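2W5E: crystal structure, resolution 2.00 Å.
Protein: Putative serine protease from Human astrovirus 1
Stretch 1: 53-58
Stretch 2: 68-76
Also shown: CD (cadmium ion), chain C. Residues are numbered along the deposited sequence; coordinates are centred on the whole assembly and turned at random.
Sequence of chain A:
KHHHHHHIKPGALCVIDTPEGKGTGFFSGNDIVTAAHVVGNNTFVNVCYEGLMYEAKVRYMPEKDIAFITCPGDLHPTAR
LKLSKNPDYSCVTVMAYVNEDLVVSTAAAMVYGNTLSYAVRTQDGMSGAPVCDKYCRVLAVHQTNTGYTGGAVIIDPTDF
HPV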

ATOM      1  N   MET A  53       8.094 -15.542 -22.104  1.00 31.47           N
ATOM      2  CA  MET A  53       8.486 -14.832 -23.319  1.00 32.31           C
ATOM      3  C   MET A  53       7.263 -14.385 -24.107  1.00 32.01           C
ATOM      4  O   MET A  53       6.333 -15.160 -24.313  1.00 31.57           O
ATOM      5  N   TYR A  54       7.279 -13.127 -24.535  1.00 31.82           N
ATOM      6  CA  TYR A  54       6.213 -12.540 -25.337  1.00 32.24           C
ATOM      7  C   TYR A  54       6.798 -11.990 -26.628  1.00 32.88           C
ATOM      8  O   TYR A  54       7.926 -11.498 -26.640  1.00 32.68           O
ATOM      9  N   GLU A  55       6.024 -12.054 -27.705  1.00 33.40           N
ATOM     10  CA  GLU A  55       6.357 -11.319 -28.916  1.00 34.52           C
ATOM     11  C   GLU A  55       5.719  -9.941 -28.818  1.00 34.35           C
ATOM     12  O   GLU A  55       4.572  -9.816 -28.386  1.00 34.27           O
ATOM     13  N   ALA A  56       6.470  -8.913 -29.198  1.00 34.16           N
ATOM     14  CA  ALA A  56       5.998  -7.537 -29.119  1.00 34.66           C
ATOM     15  C   ALA A  56       6.480  -6.746 -30.327  1.00 34.78           C
ATOM     16  O   ALA A  56       7.538  -7.034 -30.874  1.00 34.66           O
ATOM     17  N   LYS A  57       5.702  -5.747 -30.725  1.00 35.23           N
ATOM     18  CA  LYS A  57       5.990  -4.970 -31.922  1.00 36.15           C
ATOM     19  C   LYS A  57       6.497  -3.570 -31.606  1.00 36.24           C
ATOM     20  O   LYS A  57       5.895  -2.843 -30.809  1.00 35.77           O
ATOM     21  N   VAL A  58       7.601  -3.197 -32.250  1.00 36.58           N
ATOM     22  CA  VAL A  58       8.119  -1.833 -32.178  1.00 37.35           C
ATOM     23  C   VAL A  58       7.041  -0.862 -32.666  1.00 37.90           C
ATOM     24  O   VAL A  58       6.430  -1.083 -33.712  1.00 37.86           O
ATOM     25  N   PHE A  68      10.428   2.719 -28.775  1.00 32.72           N
ATOM     26  CA  PHE A  68       9.178   2.485 -28.061  1.00 31.97           C
ATOM     27  C   PHE A  68       8.470   1.254 -28.618  1.00 31.47           C
ATOM     28  O   PHE A  68       8.173   1.179 -29.810  1.00 30.84           O
ATOM     29  N   ILE A  69       8.212   0.300 -27.732  1.00 30.76           N
ATOM     30  CA  ILE A  69       7.584  -0.967 -28.069  1.00 30.44           C
ATOM     31  C   ILE A  69       6.207  -1.029 -27.396  1.00 30.33           C
ATOM     32  O   ILE A  69       6.085  -0.733 -26.212  1.00 30.03           O
ATOM     33  N   THR A  70       5.175  -1.408 -28.151  1.00 29.90           N
ATOM     34  CA  THR A  70       3.838  -1.601 -27.581  1.00 29.59           C
ATOM     35  C   THR A  70       3.855  -2.774 -26.597  1.00 29.04           C
ATOM     36  O   THR A  70       4.273  -3.880 -26.950  1.00 28.93           O
ATOM     37  N   CYS A  71       3.448  -2.526 -25.350  1.00 28.25           N
ATOM     38  CA  CYS A  71       3.369  -3.604 -24.365  1.00 28.10           C
ATOM     39  C   CYS A  71       2.300  -4.604 -24.793  1.00 28.30           C
ATOM     40  O   CYS A  71       1.173  -4.205 -25.096  1.00 28.56           O
ATOM     41  N   PRO A  72       2.660  -5.900 -24.853  1.00 28.44           N
ATOM     42  CA  PRO A  72       1.694  -6.953 -25.159  1.00 28.43           C
ATOM     43  C   PRO A  72       0.475  -6.886 -24.239  1.00 28.40           C
ATOM     44  O   PRO A  72       0.617  -6.610 -23.044  1.00 28.26           O
ATOM     45  N   GLY A  73      -0.703  -7.140 -24.805  1.00 28.13           N
ATOM     46  CA  GLY A  73      -1.967  -7.036 -24.075  1.00 27.97           C
ATOM     47  C   GLY A  73      -2.094  -7.981 -22.897  1.00 27.78           C
ATOM     48  O   GLY A  73      -2.791  -7.676 -21.925  1.00 28.37           O
ATOM     49  N   ASP A  74      -1.417  -9.122 -22.981  1.00 27.43           N
ATOM     50  CA  ASP A  74      -1.430 -10.126 -21.917  1.00 27.36           C
ATOM     51  C   ASP A  74      -0.268  -9.995 -20.917  1.00 26.65           C
ATOM     52  O   ASP A  74      -0.190 -10.759 -19.952  1.00 26.39           O
ATOM     53  N   LEU A  75       0.624  -9.035 -21.160  1.00 25.94           N
ATOM     54  CA  LEU A  75       1.722  -8.727 -20.237  1.00 25.20           C
ATOM     55  C   LEU A  75       1.292  -7.637 -19.252  1.00 24.60           C
ATOM     56  O   LEU A  75       1.131  -6.477 -19.627  1.00 23.92           O
ATOM     57  N   HIS A  76       1.125  -8.030 -17.993  1.00 24.25           N
ATOM     58  CA  HIS A  76       0.633  -7.128 -16.949  1.00 24.12           C
ATOM     59  C   HIS A  76       1.745  -6.880 -15.924  1.00 24.07           C
ATOM     60  O   HIS A  76       1.895  -7.656 -14.974  1.00 23.85           O
TER

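Packing of strand 53-58 against strand 68-70 and the loop that follows it in the astrovirus protease. The strands run roughly antiparallel, their N-to-C directions 131° apart, and meet most closely at the Val58-Ile69 bridge, a non-hydrogen-bonded pair with CA atoms 4.2 Å apart. Both side chains of this pair lie on the same face of the sheet, Val58 with chi1 t and Ile69 with chi1 m and chi2 t; Val58 CG2 and Ile69 CG1 come within 4.3 Å. Next to the bridge, Thr70 N donates to Lys57 O (3.1 Å), the one direct hydrogen bond between the stretches. Ile69 CG2 leans toward the N-terminal end of the first strand, 3.6 Å from Ala56 CB. Ala56 points toward the second stretch, and its single methyl, Ala56 CB, also meets Pro72 CG at 3.8 Å, so this small side chain sits between isoleucine and proline.

Beyond Thr70 the second stretch leaves the sheet, and Tyr54 fills the space beside the loop. Its CB points toward the loop and chi1 is m (-58°); with chi2 at -105° the ring extends alongside the type I turn from Pro72 to Leu75, which is closed by Leu75 N to Pro72 O at 3.1 Å. Pro72, with a C-gamma exo pucker, places Pro72 CG 3.9 Å from Tyr54 CB. Leu75 has chi1 t and chi2 at 32°, between wells; Leu75 CB lies over one face of the tyrosine ring, 3.9 Å from the centroid of Tyr54 and only 20° off the normal, a CH-pi contact. Asp74 approaches the ring edge instead: its CA-to-CB bond points sideways, but with chi1 p the atom Asp74 OD1 comes to 3.7 Å from Tyr54 CD1. Tyr54 OH hydrogen-bonds a water 2.7 Å from it, and that water donates to Asp74 O at 2.5 Å, linking strand to turn.

Most of the remaining side chains turn elsewhere; Thr70, chi1 m (-60°), lies sideways at the border of the contact. Glu55 (chi1 and chi2 t) points away, and Lys57, extended with all four chi angles t, starts sideways and leads away. Phe68, chi1 m, likewise carries its ring away from the first stretch although it is buried. Cys71, chi1 t, points away. His76 also points away, with chi1 m (-50°): His76 NE2 makes a weak hydrogen bond to Gly73 O (3.1 Å), while His76 ND1 binds the cadmium ion CD at 2.0 Å, the other ligands coming from elsewhere in the structure. The ring thus joins the turn to the metal.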

ATOM      1  CB  MET A  53       9.390 -15.711 -24.186  1.00 33.07           C
ATOM      2  CG  MET A  53      10.788 -15.890 -23.619  1.00 36.43           C
ATOM      3  SD  MET A  53      11.892 -14.568 -24.139  1.00 42.78           S
ATOM      4  CE  MET A  53      12.605 -15.302 -25.608  1.00 42.51           C
ATOM      5  CB  TYR A  54       5.574 -11.351 -24.610  1.00 31.86           C
ATOM      6  CG  TYR A  54       4.973 -11.614 -23.247  1.00 31.28           C
ATOM      7  CD1 TYR A  54       3.590 -11.675 -23.081  1.00 31.42           C
ATOM      8  CD2 TYR A  54       5.780 -11.747 -22.116  1.00 30.91           C
ATOM      9  CE1 TYR A  54       3.022 -11.893 -21.826  1.00 30.40           C
ATOM     10  CE2 TYR A  54       5.224 -11.967 -20.860  1.00 30.26           C
ATOM     11  CZ  TYR A  54       3.841 -12.032 -20.722  1.00 30.61           C
ATOM     12  OH  TYR A  54       3.279 -12.244 -19.480  1.00 30.78           O
ATOM     13  CB  GLU A  55       5.871 -12.057 -30.168  1.00 34.68           C
ATOM     14  CG  GLU A  55       6.311 -11.395 -31.468  1.00 35.75           C
ATOM     15  CD  GLU A  55       5.701 -12.032 -32.698  1.00 36.36           C
ATOM     16  OE1 GLU A  55       4.466 -11.934 -32.880  1.00 39.07           O
ATOM     17  OE2 GLU A  55       6.461 -12.617 -33.495  1.00 39.13           O
ATOM     18  CB  ALA A  56       6.478  -6.880 -27.817  1.00 34.21           C
ATOM     19  CB  LYS A  57       4.743  -4.883 -32.808  1.00 36.00           C
ATOM     20  CG  LYS A  57       5.001  -4.304 -34.189  1.00 36.86           C
ATOM     21  CD  LYS A  57       3.710  -4.190 -34.995  1.00 37.40           C
ATOM     22  CE  LYS A  57       4.004  -3.863 -36.447  1.00 39.58           C
ATOM     23  NZ  LYS A  57       2.769  -3.828 -37.286  1.00 40.97           N
ATOM     24  CB  VAL A  58       9.423  -1.668 -33.004  1.00 37.24           C
ATOM     25  CG1 VAL A  58       9.905  -0.221 -32.986  1.00 37.28           C
ATOM     26  CG2 VAL A  58      10.509  -2.582 -32.467  1.00 37.22           C
ATOM     27  CB  PHE A  68       8.267   3.719 -28.129  1.00 32.04           C
ATOM     28  CG  PHE A  68       8.835   4.931 -27.445  1.00 32.08           C
ATOM     29  CD1 PHE A  68       8.611   5.153 -26.085  1.00 32.53           C
ATOM     30  CD2 PHE A  68       9.595   5.853 -28.155  1.00 32.08           C
ATOM     31  CE1 PHE A  68       9.145   6.273 -25.444  1.00 32.07           C
ATOM     32  CE2 PHE A  68      10.131   6.973 -27.525  1.00 32.79           C
ATOM     33  CZ  PHE A  68       9.901   7.185 -26.164  1.00 32.43           C
ATOM     34  CB  ILE A  69       8.467  -2.149 -27.582  1.00 30.14           C
ATOM     35  CG1 ILE A  69       9.844  -2.108 -28.263  1.00 30.40           C
ATOM     36  CG2 ILE A  69       7.771  -3.488 -27.797  1.00 30.17           C
ATOM     37  CD1 ILE A  69      10.944  -2.811 -27.496  1.00 29.51           C
ATOM     38  CB  THR A  70       2.777  -1.814 -28.698  1.00 29.89           C
ATOM     39  OG1 THR A  70       2.746  -0.660 -29.548  1.00 30.26           O
ATOM     40  CG2 THR A  70       1.384  -2.042 -28.111  1.00 30.01           C
ATOM     41  CB  CYS A  71       3.074  -3.082 -22.953  1.00 28.09           C
ATOM     42  SG  CYS A  71       3.147  -4.362 -21.669  1.00 26.78           S
ATOM     43  CB  PRO A  72       2.486  -8.235 -24.906  1.00 28.21           C
ATOM     44  CG  PRO A  72       3.888  -7.854 -25.173  1.00 28.52           C
ATOM     45  CD  PRO A  72       4.020  -6.446 -24.671  1.00 28.50           C
ATOM     46  CB  ASP A  74      -1.487 -11.544 -22.508  1.00 27.70           C
ATOM     47  CG  ASP A  74      -0.377 -11.821 -23.524  1.00 29.48           C
ATOM     48  OD1 ASP A  74       0.159 -10.872 -24.141  1.00 31.30           O
ATOM     49  OD2 ASP A  74      -0.052 -13.011 -23.710  1.00 31.55           O
ATOM     50  CB  LEU A  75       2.986  -8.299 -21.005  1.00 25.02           C
ATOM     51  CG  LEU A  75       4.292  -7.967 -20.251  1.00 26.12           C
ATOM     52  CD1 LEU A  75       4.471  -8.787 -18.986  1.00 27.09           C
ATOM     53  CD2 LEU A  75       5.500  -8.139 -21.161  1.00 25.17           C
ATOM     54  CB  HIS A  76      -0.630  -7.704 -16.274  1.00 23.73           C
ATOM     55  CG  HIS A  76      -1.693  -8.147 -17.239  1.00 23.30           C
ATOM     56  ND1 HIS A  76      -2.534  -9.214 -16.985  1.00 20.28           N
ATOM     57  CD2 HIS A  76      -2.042  -7.671 -18.457  1.00 22.44           C
ATOM     58  CE1 HIS A  76      -3.348  -9.376 -18.016  1.00 23.34           C
ATOM     59  NE2 HIS A  76      -3.074  -8.451 -18.918  1.00 21.85           N
TER
HETATM   60 CD    CD C1589      -2.834 -10.520 -15.452  1.00 23.44          CD
HETATM   61  O   HOH W   1       0.673 -13.079 -19.505  1.00 38.88           O